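Local coordinates for cupin type-2 domain-containing protein (Neisseria meningitidis, PDB 2I45) that is of unknown function but, as a small single-domain cupin, probably uses its beta-barrel to hold a metal ion or a small ligand, at residues 58-66 against 78-86. Sequence-based numbering, arbitrary orientation.
Sequences DMAVDFADG and VVPKSVSHR
Asp62 and Arg86 face each other as an antiparallel hydrogen-bonded pair, each backbone N-H given to the other's carbonyl. Arg86 N to Asp62 O is the shorter bond, at 2.8 Å; Asp62 N to Arg86 O is 3.2 Å. The same two residues are joined by their side chains on the outer, partly exposed face of the sheet, where charge is easily accommodated. Arg86 bends at chi3 (63°) and brings NE to 2.7 Å from Asp62 OD2, meeting the anti lone pair at the guanidinium edge, with carboxylate and guanidinium planes nearly perpendicular (85°). NH2 adds a weak bond to that oxygen, while OD1 is salt-bridged to Arg88 and weakly bonded to Ser68 OG, so two arginines share one carboxylate. Beyond the non-hydrogen-bonded pair Phe63–His85, pairing weakens: Ala64 N, within the type I turn from Phe63 to Gly66, makes a weak bond to Ser84 O.

The other face is largely apolar apart from the imidazole. Val61 CG1 packs 3.5 Å from His85 CB, and the Phe63 ring receives Val83 CG1 at its edge, 3.4 Å from CD1. The buried His85 ring directs ND1 to Val83 O (3.0 Å), almost in the ring plane, which fixes its rotation and satisfies this nitrogen. Such antiparallel pairing, with apolar side chains turned inward, belongs to the cupin beta-barrel; loop 80–84 leads from strand 75-79 into 85-89.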
loop_
_atom_site.group_PDB
_atom_site.type_symbol
_atom_site.label_atom_id
_atom_site.label_comp_id
_atom_site.label_asym_id
_atom_site.label_seq_id
_atom_site.Cartn_x
_atom_site.Cartn_y
_atom_site.Cartn_z
ATOM N N ASP B 58 2.411 11.210 -11.145
ATOM C CA ASP B 58 3.791 10.687 -10.924
ATOM C C ASP B 58 4.639 11.520 -9.973
ATOM O O ASP B 58 4.362 12.652 -9.740
ATOM C CB ASP B 58 4.519 10.465 -12.253
ATOM C CG ASP B 58 3.597 9.894 -13.317
ATOM O OD1 ASP B 58 2.558 9.317 -12.924
ATOM O OD2 ASP B 58 3.872 10.040 -14.537
HETATM N N MSE B 59 5.660 10.936 -9.395
HETATM C CA MSE B 59 6.544 11.664 -8.529
HETATM C C MSE B 59 7.960 11.062 -8.664
HETATM O O MSE B 59 8.170 10.070 -9.370
HETATM C CB MSE B 59 5.997 11.720 -7.086
HETATM C CG MSE B 59 5.769 10.417 -6.466
HETATM SE SE MSE B 59 5.685 10.394 -4.464
HETATM C CE MSE B 59 7.480 10.983 -4.118
ATOM N N ALA B 60 8.948 11.709 -8.074
ATOM C CA ALA B 60 10.295 11.115 -7.944
ATOM C C ALA B 60 10.858 11.290 -6.536
ATOM O O ALA B 60 10.323 12.066 -5.742
ATOM C CB ALA B 60 11.271 11.699 -8.960
ATOM N N VAL B 61 11.950 10.597 -6.248
ATOM C CA VAL B 61 12.639 10.809 -4.998
ATOM C C VAL B 61 14.106 10.796 -5.310
ATOM O O VAL B 61 14.622 9.797 -5.830
ATOM C CB VAL B 61 12.341 9.723 -3.973
ATOM C CG1 VAL B 61 13.080 10.059 -2.636
ATOM C CG2 VAL B 61 10.863 9.613 -3.734
ATOM N N ASP B 62 14.763 11.927 -5.069
ATOM C CA ASP B 62 16.232 11.999 -5.041
ATOM C C ASP B 62 16.795 11.454 -3.722
ATOM O O ASP B 62 16.247 11.745 -2.654
ATOM C CB ASP B 62 16.634 13.444 -5.187
ATOM C CG ASP B 62 16.165 14.030 -6.498
ATOM O OD1 ASP B 62 16.090 13.252 -7.485
ATOM O OD2 ASP B 62 15.891 15.268 -6.555
ATOM N N PHE B 63 17.874 10.677 -3.809
ATOM C CA PHE B 63 18.671 10.326 -2.617
ATOM C C PHE B 63 20.079 10.980 -2.455
ATOM O O PHE B 63 20.691 11.446 -3.437
ATOM C CB PHE B 63 18.850 8.836 -2.540
ATOM C CG PHE B 63 17.566 8.084 -2.505
ATOM C CD1 PHE B 63 16.983 7.751 -1.304
ATOM C CD2 PHE B 63 16.945 7.687 -3.687
ATOM C CE1 PHE B 63 15.767 6.995 -1.270
ATOM C CE2 PHE B 63 15.727 6.969 -3.664
ATOM C CZ PHE B 63 15.146 6.628 -2.447
ATOM N N ALA B 64 20.591 10.917 -1.215
ATOM C CA ALA B 64 21.834 11.578 -0.798
ATOM C C ALA B 64 23.036 10.970 -1.479
ATOM O O ALA B 64 24.085 11.589 -1.606
ATOM C CB ALA B 64 22.006 11.558 0.748
ATOM N N ASP B 65 22.863 9.768 -1.976
ATOM C CA ASP B 65 23.939 9.074 -2.665
ATOM C C ASP B 65 23.901 9.293 -4.193
ATOM O O ASP B 65 24.645 8.636 -4.949
ATOM C CB ASP B 65 23.923 7.591 -2.293
ATOM C CG ASP B 65 22.805 6.802 -2.991
ATOM O OD1 ASP B 65 22.107 7.339 -3.926
ATOM O OD2 ASP B 65 22.660 5.597 -2.609
ATOM N N GLY B 66 23.052 10.209 -4.652
ATOM C CA GLY B 66 23.066 10.503 -6.069
ATOM C C GLY B 66 21.984 9.831 -6.858
ATOM O O GLY B 66 21.521 10.380 -7.816
ATOM N N VAL B 78 9.988 1.992 -1.468
ATOM C CA VAL B 78 10.136 2.185 -0.055
ATOM C C VAL B 78 11.280 3.133 0.299
ATOM O O VAL B 78 12.359 3.035 -0.247
ATOM C CB VAL B 78 10.140 0.837 0.717
ATOM C CG1 VAL B 78 10.221 -0.326 -0.239
ATOM C CG2 VAL B 78 11.219 0.783 1.814
ATOM N N VAL B 79 11.035 4.086 1.183
ATOM C CA VAL B 79 12.116 4.928 1.595
ATOM C C VAL B 79 12.586 4.545 2.961
ATOM O O VAL B 79 11.888 4.728 3.921
ATOM C CB VAL B 79 11.755 6.370 1.568
ATOM C CG1 VAL B 79 12.858 7.183 2.277
ATOM C CG2 VAL B 79 11.615 6.774 0.155
ATOM N N PRO B 80 13.768 3.949 3.036
ATOM C CA PRO B 80 14.176 3.430 4.329
ATOM C C PRO B 80 14.497 4.560 5.268
ATOM O O PRO B 80 14.891 5.684 4.832
ATOM C CB PRO B 80 15.449 2.635 4.037
ATOM C CG PRO B 80 15.926 3.070 2.689
ATOM C CD PRO B 80 14.737 3.686 1.946
ATOM N N LYS B 81 14.362 4.255 6.582
ATOM C CA LYS B 81 14.607 5.298 7.613
ATOM C C LYS B 81 16.029 5.675 7.382
ATOM O O LYS B 81 16.753 4.871 6.838
ATOM C CB LYS B 81 14.558 4.640 8.927
ATOM N N SER B 82 16.421 6.919 7.720
ATOM C CA SER B 82 17.844 7.368 7.849
ATOM C C SER B 82 18.662 7.423 6.554
ATOM O O SER B 82 19.889 7.102 6.482
ATOM C CB SER B 82 18.505 6.436 8.844
ATOM O OG SER B 82 17.492 5.860 9.751
ATOM N N VAL B 83 17.916 7.830 5.554
ATOM C CA VAL B 83 18.379 8.036 4.247
ATOM C C VAL B 83 17.753 9.396 4.011
ATOM O O VAL B 83 16.534 9.538 4.038
ATOM C CB VAL B 83 17.803 6.894 3.402
ATOM C CG1 VAL B 83 17.224 7.376 2.040
ATOM C CG2 VAL B 83 18.847 5.804 3.247
ATOM N N SER B 84 18.568 10.415 3.832
ATOM C CA SER B 84 18.065 11.713 3.451
ATOM C C SER B 84 17.636 11.675 1.989
ATOM O O SER B 84 18.376 11.169 1.162
ATOM C CB SER B 84 19.165 12.722 3.688
ATOM O OG SER B 84 19.322 13.663 2.622
ATOM N N HIS B 85 16.437 12.183 1.684
ATOM C CA HIS B 85 15.897 12.121 0.368
ATOM C C HIS B 85 15.060 13.335 0.144
ATOM O O HIS B 85 14.637 14.036 1.069
ATOM C CB HIS B 85 14.981 10.925 0.222
ATOM C CG HIS B 85 13.881 10.889 1.243
ATOM N ND1 HIS B 85 14.107 10.560 2.569
ATOM C CD2 HIS B 85 12.558 11.168 1.148
ATOM C CE1 HIS B 85 12.967 10.626 3.238
ATOM N NE2 HIS B 85 12.020 11.003 2.400
ATOM N N ARG B 86 14.806 13.569 -1.127
ATOM C CA ARG B 86 14.107 14.745 -1.545
ATOM C C ARG B 86 12.905 14.324 -2.386
ATOM O O ARG B 86 13.027 14.096 -3.577
ATOM C CB ARG B 86 15.022 15.731 -2.278
ATOM C CG ARG B 86 14.247 16.676 -3.220
ATOM C CD ARG B 86 15.078 17.780 -3.889
ATOM N NE ARG B 86 16.116 17.250 -4.762
ATOM C CZ ARG B 86 17.257 17.894 -4.987
ATOM N NH1 ARG B 86 17.490 19.114 -4.439
ATOM N NH2 ARG B 86 18.187 17.318 -5.735
#